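Local coordinates for Polyphosphate:AMP phosphotransferase (PDB 3CZP), which transfers phosphate from inorganic polyphosphate to AMP to make ADP, and less efficiently to GMP, with magnesium as cofactor, at residues 132-137 against 396-401; 90-95 against 111-116; 141-146 against 205-210; 45-50 against 137-142. All coordinates share one frame; numbering follows the deposited sequence.

Contact 1: residues 132-137 against 396-401; sequences IDAAER and EEQLSE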
# COMPACT_ATOMS: atom_id res chain seq x y z
N ILE A 132 9.83 -25.16 6.69
CA ILE A 132 8.75 -25.74 7.45
C ILE A 132 8.61 -25.03 8.76
O ILE A 132 7.50 -24.61 9.10
CB ILE A 132 8.89 -27.28 7.70
CG1 ILE A 132 8.74 -28.02 6.38
CG2 ILE A 132 7.81 -27.74 8.68
CD1 ILE A 132 9.03 -29.55 6.44
N ASP A 133 9.70 -24.92 9.52
CA ASP A 133 9.63 -24.27 10.85
C ASP A 133 9.21 -22.80 10.75
O ASP A 133 8.44 -22.30 11.59
CB ASP A 133 10.96 -24.36 11.58
CG ASP A 133 11.36 -25.77 11.98
OD1 ASP A 133 10.51 -26.71 12.02
OD2 ASP A 133 12.59 -25.95 12.22
N ALA A 134 9.73 -22.08 9.77
CA ALA A 134 9.33 -20.66 9.52
C ALA A 134 7.81 -20.50 9.26
O ALA A 134 7.22 -19.51 9.68
CB ALA A 134 10.17 -20.01 8.32
N ALA A 135 7.21 -21.47 8.60
CA ALA A 135 5.81 -21.47 8.32
C ALA A 135 5.06 -21.68 9.63
O ALA A 135 4.11 -20.93 9.94
CB ALA A 135 5.46 -22.58 7.30
N GLU A 136 5.50 -22.67 10.41
CA GLU A 136 4.84 -22.95 11.66
C GLU A 136 4.86 -21.68 12.50
O GLU A 136 3.84 -21.27 13.02
CB GLU A 136 5.47 -24.17 12.35
CG GLU A 136 4.76 -24.76 13.55
CD GLU A 136 4.91 -23.96 14.83
OE1 GLU A 136 5.87 -23.17 15.03
OE2 GLU A 136 4.01 -24.12 15.68
N ARG A 137 6.00 -21.01 12.61
CA ARG A 137 6.12 -19.80 13.43
C ARG A 137 5.26 -18.61 12.87
O ARG A 137 4.71 -17.84 13.64
CB ARG A 137 7.60 -19.41 13.61
CG ARG A 137 8.39 -20.40 14.51
CD ARG A 137 9.84 -19.96 14.80
NE ARG A 137 10.51 -19.31 13.64
CZ ARG A 137 11.30 -19.88 12.72
NH1 ARG A 137 11.60 -21.16 12.76
NH2 ARG A 137 11.81 -19.14 11.75
N GLU A 396 13.64 -10.36 12.44
CA GLU A 396 14.99 -9.87 12.21
C GLU A 396 15.87 -10.88 11.52
O GLU A 396 16.74 -10.50 10.73
CB GLU A 396 15.63 -9.37 13.51
CG GLU A 396 14.96 -8.06 13.94
CD GLU A 396 15.47 -7.51 15.25
OE1 GLU A 396 16.41 -8.08 15.84
OE2 GLU A 396 14.88 -6.50 15.68
N GLU A 397 15.63 -12.15 11.82
CA GLU A 397 16.32 -13.25 11.13
C GLU A 397 15.94 -13.37 9.68
O GLU A 397 16.80 -13.64 8.85
CB GLU A 397 16.05 -14.55 11.86
CG GLU A 397 16.58 -15.76 11.18
CD GLU A 397 16.21 -17.04 11.94
OE1 GLU A 397 15.00 -17.40 11.97
OE2 GLU A 397 17.16 -17.65 12.50
N GLN A 398 14.64 -13.22 9.38
CA GLN A 398 14.16 -13.17 7.99
C GLN A 398 14.89 -12.05 7.22
O GLN A 398 15.30 -12.22 6.09
CB GLN A 398 12.62 -12.95 7.90
CG GLN A 398 11.63 -14.07 8.39
CD GLN A 398 11.74 -15.36 7.55
OE1 GLN A 398 12.16 -16.41 8.07
NE2 GLN A 398 11.38 -15.28 6.24
N LEU A 399 15.03 -10.88 7.83
CA LEU A 399 15.68 -9.74 7.20
C LEU A 399 17.19 -10.08 6.97
O LEU A 399 17.71 -9.93 5.87
CB LEU A 399 15.51 -8.47 8.07
CG LEU A 399 14.12 -7.93 8.40
CD1 LEU A 399 14.26 -6.62 9.24
CD2 LEU A 399 13.21 -7.77 7.07
N SER A 400 17.88 -10.53 8.01
CA SER A 400 19.30 -10.91 7.93
C SER A 400 19.57 -11.93 6.81
O SER A 400 20.53 -11.80 6.05
CB SER A 400 19.75 -11.51 9.26
OG SER A 400 21.14 -11.76 9.30
N GLU A 401 18.72 -12.94 6.76
CA GLU A 401 18.86 -14.03 5.81
C GLU A 401 18.79 -13.56 4.36
O GLU A 401 19.42 -14.14 3.48
CB GLU A 401 17.80 -15.10 6.09
CG GLU A 401 18.22 -15.96 7.28
CD GLU A 401 17.39 -17.24 7.54
OE1 GLU A 401 16.31 -17.46 6.94
OE2 GLU A 401 17.88 -18.00 8.41
O HOH W 1 12.59 -16.36 11.30

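Contact 2: residues 90-95 against 111-116; sequences QWRFWR and YSQMLY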
# COMPACT_ATOMS: atom_id res chain seq x y z
N GLN A 90 9.23 -13.31 2.56
CA GLN A 90 8.01 -13.22 3.37
C GLN A 90 7.15 -11.93 3.10
O GLN A 90 5.92 -11.95 3.26
CB GLN A 90 8.39 -13.28 4.86
CG GLN A 90 7.22 -13.80 5.74
CD GLN A 90 7.60 -14.11 7.17
OE1 GLN A 90 7.58 -13.22 8.01
NE2 GLN A 90 7.86 -15.41 7.49
N TRP A 91 7.81 -10.86 2.66
CA TRP A 91 7.18 -9.56 2.44
C TRP A 91 5.95 -9.64 1.56
O TRP A 91 4.94 -9.01 1.82
CB TRP A 91 8.23 -8.62 1.85
CG TRP A 91 7.76 -7.20 1.64
CD1 TRP A 91 7.79 -6.17 2.57
CD2 TRP A 91 7.27 -6.65 0.44
NE1 TRP A 91 7.29 -5.03 1.99
CE2 TRP A 91 6.98 -5.29 0.69
CE3 TRP A 91 7.12 -7.14 -0.85
CZ2 TRP A 91 6.50 -4.45 -0.31
CZ3 TRP A 91 6.62 -6.32 -1.83
CH2 TRP A 91 6.31 -4.99 -1.57
N ARG A 92 6.04 -10.38 0.47
CA ARG A 92 4.95 -10.44 -0.46
C ARG A 92 3.70 -11.07 0.09
O ARG A 92 2.58 -10.79 -0.40
CB ARG A 92 5.36 -11.25 -1.65
CG ARG A 92 5.55 -12.68 -1.36
CD ARG A 92 6.02 -13.41 -2.63
NE ARG A 92 7.44 -13.14 -2.80
CZ ARG A 92 8.21 -13.70 -3.73
NH1 ARG A 92 7.71 -14.56 -4.61
NH2 ARG A 92 9.50 -13.42 -3.73
N PHE A 93 3.85 -11.98 1.06
CA PHE A 93 2.67 -12.53 1.73
C PHE A 93 2.08 -11.51 2.70
O PHE A 93 0.85 -11.28 2.79
CB PHE A 93 3.06 -13.81 2.48
CG PHE A 93 3.60 -14.87 1.59
CD1 PHE A 93 2.84 -15.34 0.53
CD2 PHE A 93 4.84 -15.40 1.80
CE1 PHE A 93 3.32 -16.29 -0.31
CE2 PHE A 93 5.32 -16.39 0.94
CZ PHE A 93 4.54 -16.80 -0.11
N TRP A 94 2.93 -10.85 3.44
CA TRP A 94 2.44 -9.79 4.39
C TRP A 94 1.64 -8.72 3.65
O TRP A 94 0.59 -8.25 4.11
CB TRP A 94 3.61 -9.10 5.12
CG TRP A 94 4.27 -9.90 6.24
CD1 TRP A 94 5.35 -10.70 6.14
CD2 TRP A 94 3.83 -9.99 7.60
NE1 TRP A 94 5.62 -11.29 7.37
CE2 TRP A 94 4.68 -10.88 8.27
CE3 TRP A 94 2.77 -9.43 8.29
CZ2 TRP A 94 4.55 -11.17 9.64
CZ3 TRP A 94 2.65 -9.73 9.67
CH2 TRP A 94 3.54 -10.58 10.31
N ARG A 95 2.12 -8.37 2.46
CA ARG A 95 1.52 -7.36 1.63
C ARG A 95 0.07 -7.69 1.27
O ARG A 95 -0.78 -6.77 1.12
CB ARG A 95 2.38 -7.09 0.37
CG ARG A 95 1.68 -6.23 -0.61
CD ARG A 95 2.48 -5.34 -1.45
NE ARG A 95 2.95 -6.00 -2.64
CZ ARG A 95 3.44 -5.36 -3.69
NH1 ARG A 95 3.47 -4.04 -3.76
NH2 ARG A 95 3.85 -6.06 -4.71
N TYR A 111 3.76 -22.98 1.17
CA TYR A 111 3.84 -24.43 0.97
C TYR A 111 4.12 -24.86 -0.45
O TYR A 111 4.98 -25.72 -0.67
CB TYR A 111 2.57 -25.08 1.47
CG TYR A 111 2.38 -24.89 2.93
CD1 TYR A 111 3.29 -25.44 3.84
CD2 TYR A 111 1.35 -24.14 3.42
CE1 TYR A 111 3.16 -25.27 5.19
CE2 TYR A 111 1.22 -23.95 4.77
CZ TYR A 111 2.12 -24.57 5.67
OH TYR A 111 1.99 -24.39 7.05
N SER A 112 3.44 -24.26 -1.42
CA SER A 112 3.72 -24.53 -2.83
C SER A 112 5.16 -24.19 -3.11
O SER A 112 5.87 -24.93 -3.76
CB SER A 112 2.82 -23.72 -3.77
OG SER A 112 1.50 -23.61 -3.26
N GLN A 113 5.61 -23.04 -2.63
CA GLN A 113 6.99 -22.64 -2.83
C GLN A 113 8.00 -23.67 -2.31
O GLN A 113 8.84 -24.14 -3.10
CB GLN A 113 7.24 -21.27 -2.19
CG GLN A 113 6.48 -20.09 -2.87
CD GLN A 113 6.94 -18.75 -2.36
OE1 GLN A 113 7.32 -18.63 -1.19
NE2 GLN A 113 6.86 -17.72 -3.21
N MSE A 114 7.91 -24.05 -1.03
CA MSE A 114 8.86 -25.04 -0.43
C MSE A 114 8.78 -26.48 -1.01
O MSE A 114 9.80 -27.12 -1.22
CB MSE A 114 8.74 -25.01 1.11
CG MSE A 114 7.63 -25.80 1.68
SE MSE A 114 7.45 -25.66 3.60
CE MSE A 114 6.91 -23.74 3.83
N LEU A 115 7.57 -26.96 -1.36
CA LEU A 115 7.39 -28.28 -1.95
C LEU A 115 7.93 -28.30 -3.35
O LEU A 115 8.64 -29.22 -3.73
CB LEU A 115 5.90 -28.69 -1.96
CG LEU A 115 5.39 -29.03 -0.57
CD1 LEU A 115 3.86 -29.17 -0.60
CD2 LEU A 115 6.05 -30.33 -0.05
N TYR A 116 7.60 -27.28 -4.14
CA TYR A 116 8.15 -27.21 -5.50
C TYR A 116 9.68 -27.17 -5.46
O TYR A 116 10.36 -27.90 -6.20
CB TYR A 116 7.54 -26.03 -6.23
CG TYR A 116 8.21 -25.70 -7.54
CD1 TYR A 116 7.94 -26.44 -8.71
CD2 TYR A 116 9.16 -24.65 -7.62
CE1 TYR A 116 8.59 -26.12 -9.93
CE2 TYR A 116 9.82 -24.34 -8.82
CZ TYR A 116 9.53 -25.07 -9.96
OH TYR A 116 10.15 -24.72 -11.14

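Contact 3: residues 141-146 against 205-210; sequences MLCDEG and RDYAPW. With ACT (acetate ion), chain D; EDO (1,2-ethanediol), chain G.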
# COMPACT_ATOMS: atom_id res chain seq x y z
N MSE A 141 1.87 -16.92 14.79
CA MSE A 141 1.79 -15.51 15.14
C MSE A 141 0.50 -14.91 14.60
O MSE A 141 -0.16 -14.12 15.24
CB MSE A 141 3.03 -14.79 14.59
CG MSE A 141 2.98 -13.27 14.64
SE MSE A 141 4.59 -12.45 13.94
CE MSE A 141 4.72 -13.43 12.26
N LEU A 142 0.16 -15.28 13.37
CA LEU A 142 -1.06 -14.82 12.76
C LEU A 142 -2.26 -15.22 13.52
O LEU A 142 -3.16 -14.40 13.69
CB LEU A 142 -1.24 -15.35 11.37
CG LEU A 142 -0.23 -14.86 10.36
CD1 LEU A 142 -0.61 -15.44 8.98
CD2 LEU A 142 -0.16 -13.32 10.34
N CYS A 143 -2.28 -16.47 13.94
CA CYS A 143 -3.37 -17.01 14.77
C CYS A 143 -3.36 -16.44 16.16
O CYS A 143 -4.43 -16.17 16.71
CB CYS A 143 -3.35 -18.54 14.82
SG CYS A 143 -3.65 -19.29 13.23
N ASP A 144 -2.18 -16.25 16.73
CA ASP A 144 -2.05 -15.52 18.04
C ASP A 144 -2.60 -14.09 17.96
O ASP A 144 -3.17 -13.58 18.89
CB ASP A 144 -0.59 -15.44 18.47
CG ASP A 144 -0.07 -16.71 19.12
OD1 ASP A 144 -0.88 -17.54 19.60
OD2 ASP A 144 1.17 -16.90 19.17
N GLU A 145 -2.40 -13.43 16.82
CA GLU A 145 -2.97 -12.11 16.53
C GLU A 145 -4.49 -12.08 16.22
O GLU A 145 -5.11 -11.02 16.23
CB GLU A 145 -2.18 -11.50 15.34
CG GLU A 145 -0.74 -11.09 15.69
CD GLU A 145 -0.65 -9.78 16.48
OE1 GLU A 145 -1.28 -8.76 16.07
OE2 GLU A 145 0.05 -9.75 17.52
N GLY A 146 -5.07 -13.23 15.91
CA GLY A 146 -6.50 -13.40 15.82
C GLY A 146 -6.98 -14.05 14.55
O GLY A 146 -8.18 -14.30 14.41
N ARG A 205 -1.65 -27.98 13.35
CA ARG A 205 -1.73 -27.59 14.76
C ARG A 205 -3.19 -27.49 15.13
O ARG A 205 -4.07 -27.39 14.25
CB ARG A 205 -1.08 -26.23 14.99
CG ARG A 205 0.37 -26.22 14.79
CD ARG A 205 1.01 -26.84 15.99
NE ARG A 205 2.45 -26.87 15.89
CZ ARG A 205 3.15 -27.82 15.29
NH1 ARG A 205 2.53 -28.84 14.75
NH2 ARG A 205 4.46 -27.76 15.29
N ASP A 206 -3.46 -27.53 16.42
CA ASP A 206 -4.84 -27.48 16.91
C ASP A 206 -5.53 -26.14 16.52
O ASP A 206 -6.74 -26.10 16.22
CB ASP A 206 -4.85 -27.66 18.43
CG ASP A 206 -4.58 -29.12 18.86
OD1 ASP A 206 -4.48 -30.05 17.98
OD2 ASP A 206 -4.45 -29.31 20.10
N TYR A 207 -4.76 -25.06 16.52
CA TYR A 207 -5.28 -23.72 16.13
C TYR A 207 -5.24 -23.45 14.63
O TYR A 207 -5.72 -22.44 14.19
CB TYR A 207 -4.49 -22.63 16.87
CG TYR A 207 -3.02 -22.75 16.65
CD1 TYR A 207 -2.44 -22.29 15.49
CD2 TYR A 207 -2.21 -23.43 17.55
CE1 TYR A 207 -1.14 -22.44 15.23
CE2 TYR A 207 -0.88 -23.55 17.31
CZ TYR A 207 -0.36 -23.04 16.17
OH TYR A 207 0.94 -23.20 15.92
N ALA A 208 -4.59 -24.32 13.86
CA ALA A 208 -4.57 -24.19 12.41
C ALA A 208 -4.27 -25.59 11.79
O ALA A 208 -3.12 -25.91 11.45
CB ALA A 208 -3.57 -23.13 12.00
N PRO A 209 -5.31 -26.46 11.74
CA PRO A 209 -5.18 -27.82 11.23
C PRO A 209 -5.00 -27.86 9.72
O PRO A 209 -5.44 -26.95 9.01
CB PRO A 209 -6.52 -28.44 11.59
CG PRO A 209 -7.16 -27.51 12.53
CD PRO A 209 -6.67 -26.19 12.21
N TRP A 210 -4.41 -28.94 9.22
CA TRP A 210 -4.50 -29.24 7.79
C TRP A 210 -5.73 -30.11 7.61
O TRP A 210 -5.94 -31.08 8.38
CB TRP A 210 -3.27 -30.02 7.29
CG TRP A 210 -2.19 -29.17 6.83
CD1 TRP A 210 -1.08 -28.82 7.53
CD2 TRP A 210 -2.10 -28.54 5.57
NE1 TRP A 210 -0.28 -28.01 6.76
CE2 TRP A 210 -0.88 -27.83 5.54
CE3 TRP A 210 -2.93 -28.50 4.43
CZ2 TRP A 210 -0.48 -27.08 4.45
CZ3 TRP A 210 -2.51 -27.77 3.32
CH2 TRP A 210 -1.32 -27.06 3.35
C ACT D . -0.75 -27.16 19.19
O ACT D . -1.10 -28.20 18.55
OXT ACT D . 0.49 -26.96 19.31
CH3 ACT D . -1.74 -26.21 19.80
C1 EDO G . -2.13 -19.91 18.56
O1 EDO G . -3.41 -19.39 19.00
C2 EDO G . -1.43 -20.68 19.70
O2 EDO G . -0.14 -20.13 20.07

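Contact 4: residues 45-50 against 137-142; sequences IILING and RFERML. With EDO (1,2-ethanediol), chain G.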
# COMPACT_ATOMS: atom_id res chain seq x y z
N ILE A 45 -8.09 -16.52 6.59
CA ILE A 45 -7.14 -16.90 5.57
C ILE A 45 -7.31 -18.37 5.23
O ILE A 45 -7.34 -19.22 6.13
CB ILE A 45 -5.66 -16.65 6.03
CG1 ILE A 45 -5.52 -15.20 6.45
CG2 ILE A 45 -4.61 -17.18 4.88
CD1 ILE A 45 -4.20 -14.88 7.27
N ILE A 46 -7.40 -18.64 3.95
CA ILE A 46 -7.59 -19.99 3.43
C ILE A 46 -6.46 -20.33 2.46
O ILE A 46 -6.28 -19.67 1.48
CB ILE A 46 -8.97 -20.14 2.69
CG1 ILE A 46 -10.16 -19.71 3.60
CG2 ILE A 46 -9.11 -21.53 2.11
CD1 ILE A 46 -11.54 -19.52 2.80
N LEU A 47 -5.66 -21.34 2.81
CA LEU A 47 -4.60 -21.88 1.93
C LEU A 47 -5.10 -23.09 1.16
O LEU A 47 -5.80 -23.95 1.70
CB LEU A 47 -3.37 -22.23 2.72
CG LEU A 47 -2.82 -21.22 3.77
CD1 LEU A 47 -1.50 -21.77 4.39
CD2 LEU A 47 -2.73 -19.80 3.24
N ILE A 48 -4.73 -23.12 -0.11
CA ILE A 48 -5.20 -24.10 -1.09
C ILE A 48 -3.97 -24.74 -1.66
O ILE A 48 -3.12 -24.05 -2.20
CB ILE A 48 -6.08 -23.42 -2.24
CG1 ILE A 48 -7.28 -22.69 -1.62
CG2 ILE A 48 -6.46 -24.42 -3.31
CD1 ILE A 48 -8.31 -23.60 -0.89
N ASN A 49 -3.86 -26.06 -1.46
CA ASN A 49 -2.71 -26.85 -1.79
C ASN A 49 -3.10 -28.28 -2.16
O ASN A 49 -4.27 -28.65 -2.01
CB ASN A 49 -1.81 -26.91 -0.56
CG ASN A 49 -1.10 -25.55 -0.25
OD1 ASN A 49 -1.50 -24.85 0.69
ND2 ASN A 49 -0.04 -25.22 -1.01
N GLY A 50 -2.15 -29.06 -2.68
CA GLY A 50 -2.37 -30.43 -3.02
C GLY A 50 -2.02 -30.88 -4.42
O GLY A 50 -1.21 -30.27 -5.10
N ARG A 137 6.00 -21.01 12.61
CA ARG A 137 6.12 -19.80 13.43
C ARG A 137 5.26 -18.61 12.87
O ARG A 137 4.71 -17.84 13.64
CB ARG A 137 7.60 -19.41 13.61
CG ARG A 137 8.39 -20.40 14.51
CD ARG A 137 9.84 -19.96 14.80
NE ARG A 137 10.51 -19.31 13.64
CZ ARG A 137 11.30 -19.88 12.72
NH1 ARG A 137 11.60 -21.16 12.76
NH2 ARG A 137 11.81 -19.14 11.75
N PHE A 138 5.26 -18.43 11.57
CA PHE A 138 4.49 -17.38 10.89
C PHE A 138 3.00 -17.64 11.18
O PHE A 138 2.32 -16.79 11.74
CB PHE A 138 4.84 -17.40 9.41
CG PHE A 138 4.08 -16.43 8.57
CD1 PHE A 138 4.16 -15.11 8.76
CD2 PHE A 138 3.25 -16.89 7.55
CE1 PHE A 138 3.43 -14.23 7.99
CE2 PHE A 138 2.57 -16.02 6.77
CZ PHE A 138 2.66 -14.68 6.99
N GLU A 139 2.52 -18.84 10.87
CA GLU A 139 1.11 -19.17 11.15
C GLU A 139 0.73 -19.00 12.59
O GLU A 139 -0.36 -18.51 12.88
CB GLU A 139 0.74 -20.53 10.69
CG GLU A 139 0.93 -20.61 9.18
CD GLU A 139 0.62 -21.90 8.59
OE1 GLU A 139 0.17 -22.80 9.33
OE2 GLU A 139 0.87 -22.01 7.34
N ARG A 140 1.63 -19.38 13.49
CA ARG A 140 1.32 -19.26 14.93
C ARG A 140 1.07 -17.82 15.35
O ARG A 140 0.18 -17.53 16.18
CB ARG A 140 2.41 -19.90 15.77
CG ARG A 140 2.11 -19.99 17.25
CD ARG A 140 3.29 -20.45 18.08
NE ARG A 140 3.42 -21.89 17.91
CZ ARG A 140 2.77 -22.81 18.64
NH1 ARG A 140 1.98 -22.47 19.67
NH2 ARG A 140 2.93 -24.08 18.33
N MSE A 141 1.87 -16.92 14.79
CA MSE A 141 1.79 -15.51 15.14
C MSE A 141 0.50 -14.91 14.60
O MSE A 141 -0.16 -14.12 15.24
CB MSE A 141 3.03 -14.79 14.59
CG MSE A 141 2.98 -13.27 14.64
SE MSE A 141 4.59 -12.45 13.94
CE MSE A 141 4.72 -13.43 12.26
N LEU A 142 0.16 -15.28 13.37
CA LEU A 142 -1.06 -14.82 12.76
C LEU A 142 -2.26 -15.22 13.52
O LEU A 142 -3.16 -14.40 13.69
CB LEU A 142 -1.24 -15.35 11.37
CG LEU A 142 -0.23 -14.86 10.36
CD1 LEU A 142 -0.61 -15.44 8.98
CD2 LEU A 142 -0.16 -13.32 10.34
C1 EDO G . -2.13 -19.91 18.56
O1 EDO G . -3.41 -19.39 19.00
C2 EDO G . -1.43 -20.68 19.70
O2 EDO G . -0.14 -20.13 20.07

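Contact 1: residues 132-137 against 396-401
Arg-137 and Glu-397 reach each other through contrasting torsions: CG of Glu-397 stands anti to the backbone N (chi1 174°) with the chain running on extended, whereas the Arg-137 chain bends at its third torsion (chi3 -37°) and folds its guanidinium back over CA of Ala-134, one turn earlier. The two side chains cross at about a right angle. The setting is a helix-helix contact between the two fused PPK2 domains, helix 125-144 belonging to the first and helix 382-402 to the second. It is a sparse, hydrated meeting, with the nearest CA atoms, those of Ala-134 and Gln-398, 9.0 Å apart. NH2 of Arg-137 and OE1 of Glu-397 form a long salt bridge of 3.6 Å. The carboxylate oxygen lies well out of the guanidinium plane, with no N-H aimed at it, so this is attraction between charges alone. The stronger ionic partner of the arginine is Asp-394, one turn earlier on the second helix, which pairs with NE. Long, charged side chains suit such a gap, since they can span it and still be hydrated. Beside the charged pair, the small Ala-134 points its CB at the other helix, and Gln-398, bent at chi2, brings OE1 to 4.1 Å from that methyl group; a short residue here lets the amide come up to the helix. A water completes the link between the charged groups: it accepts from NH2 of Arg-137 at 2.9 Å and appears to donate to OE1 of Glu-397 at 2.7 Å.

Contact 2: residues 90-95 against 111-116
Gln-113 presents its terminal amide to Phe-93 and Arg-92 at once, its chain extended beyond CG and directed at the helix opposite. OE1 sits at the edge of the Phe-93 ring, near the ring plane, 3.5 Å from CZ and 3.7 Å from CE2. That is where the slightly positive ring hydrogens lie, so a carbonyl oxygen is an electrostatically reasonable neighbour there. The ring and amide planes are steeply inclined to each other. On the other branch, NE2 of Gln-113 lies 3.6 Å from NH1 of Arg-92, a packing contact between two donor groups whose planes are turned 83° against each other. No hydrogen bond joins the two segments. Arg-92 has its CG wedged between the backbone N and the carbonyl carbon (chi1 68°), which lays CG over the centre of one Phe-93 face, 4.1 Å above the plane. The contact joins helix 91-96 to helix 110-119, which are separated in the chain by strand 103-107, in the first PPK2 domain, which has the parallel-sheet architecture of the P-loop NTPase clan. Further out, Phe-77 and Trp-110 both meet the Phe-93 ring edge to face, which probably helps to set the tilt of the ring. On another side of the short helix, NE1 of Trp-94 donates to OE1 of Gln-90 at 2.8 Å, the N-H pointing almost straight at the oxygen (171°). Gln-90 suits this place because its amide reaches the indole one turn on. The same indole stacks with Trp-351 of the second PPK2 domain, while Arg-95 forms a salt bridge with Glu-83 of the second subunit.

Contact 3: residues 141-146 against 205-210
Cys-143 and Tyr-207 stand opposite each other with CA atoms 7.1 Å apart, the first in the last turn of helix 125-144, which closes at Gly-146 in a Schellman motif, and the second in the loop leading to strand 210-214. Gly-146 has a phi of 130°, and its N makes two weak bonds back into the final turn; with no side chain, glycine takes up this positive phi without meeting the preceding carbonyl oxygen. Across the contact, CB of Cys-143 packs 3.9 Å from CD1 of Tyr-207. SG lies at the edge of the ring, 5.2 Å from its centroid, a Cys sulfur-aromatic contact, and also 4.0 Å from CB of Ala-208. The small cysteine lets one sulfur touch both the ring edge and the methyl group, and Leu-149 of the neighbouring strand 148-155 touches both Cys-143 and Ala-208. With CG of Tyr-207 set between the backbone N and the carbonyl carbon (chi1 54°), the ring lies against its own loop, CB of Arg-205 packing on one face. An acetate, probably from the crystallisation liquor, accepts a bond from the backbone N of Asp-206 at 3.2 Å. The charged tie between loop and helix is Arg-205 with Glu-136. Between the two segments themselves no hydrogen bond forms, so their contact probably rests on dispersion, with a small electrostatic share from the sulfur at the ring edge.

Contact 4: residues 45-50 against 137-142
Apolar packing joins Ile-45 to Leu-142, whose CD1 atoms meet at 4.0 Å with the side chains crossing at about a right angle. CG1 of Ile-45 is anti to the carbonyl carbon (chi1 -55°) and the chain then runs out straight (chi2 165°), carrying CD1 from the strand to the helix. Leu-142 also lays its CD1 over one face of the Phe-138 ring one turn back, offset toward the rim. Branched and long aliphatic residues suit this gap, for the nearest CA atoms, those of Ile-45 and Leu-142, are still 9.6 Å apart. The second meeting is of unlike kinds: CD1 of Leu-47 touches OE2 of Glu-139 at 3.8 Å, the two side chains coming from opposite directions. A buried carboxylate beside a methyl group needs compensation, and it has it. Tyr-111 and Trp-110 both hydrogen-bond to OE2, while Lys-151 forms a salt bridge with OE1; this probably helps to keep the glutamate ionised. Backbone bonds supply the third kind, tying Ile-45 and Leu-47 to strand 148-155 on one side and Ile-46 to strand 103-107 on the other. Strand 44-50 is the central strand of a five-stranded parallel sheet in the order 2-3-1-4-5, with helix 125-144 packed on one face, the alpha/beta layering of the P-loop kinase fold in the first PPK2 domain.

In the fold
Helix 125-144 is common to contacts 1, 3 and 4. Contact 4 sets it on the central strand of the first domain's parallel sheet, contact 3, about 8 Å away centre to centre, ties its C-terminal end to the loop before strand 210-214, and contact 1, its centre about 14 Å from that of contact 4, faces the second PPK2 domain. Contact 2, its centre about 10 Å from that of contact 4, lies on helices 91-96 and 110-119. Along the chain contact 2 is nested inside the loop closed by contact 4, and contact 3 inside that of contact 1. Contacts 2, 3 and 4 lie within the first domain, thought to be catalytically inactive, and contact 1 joins it to the second.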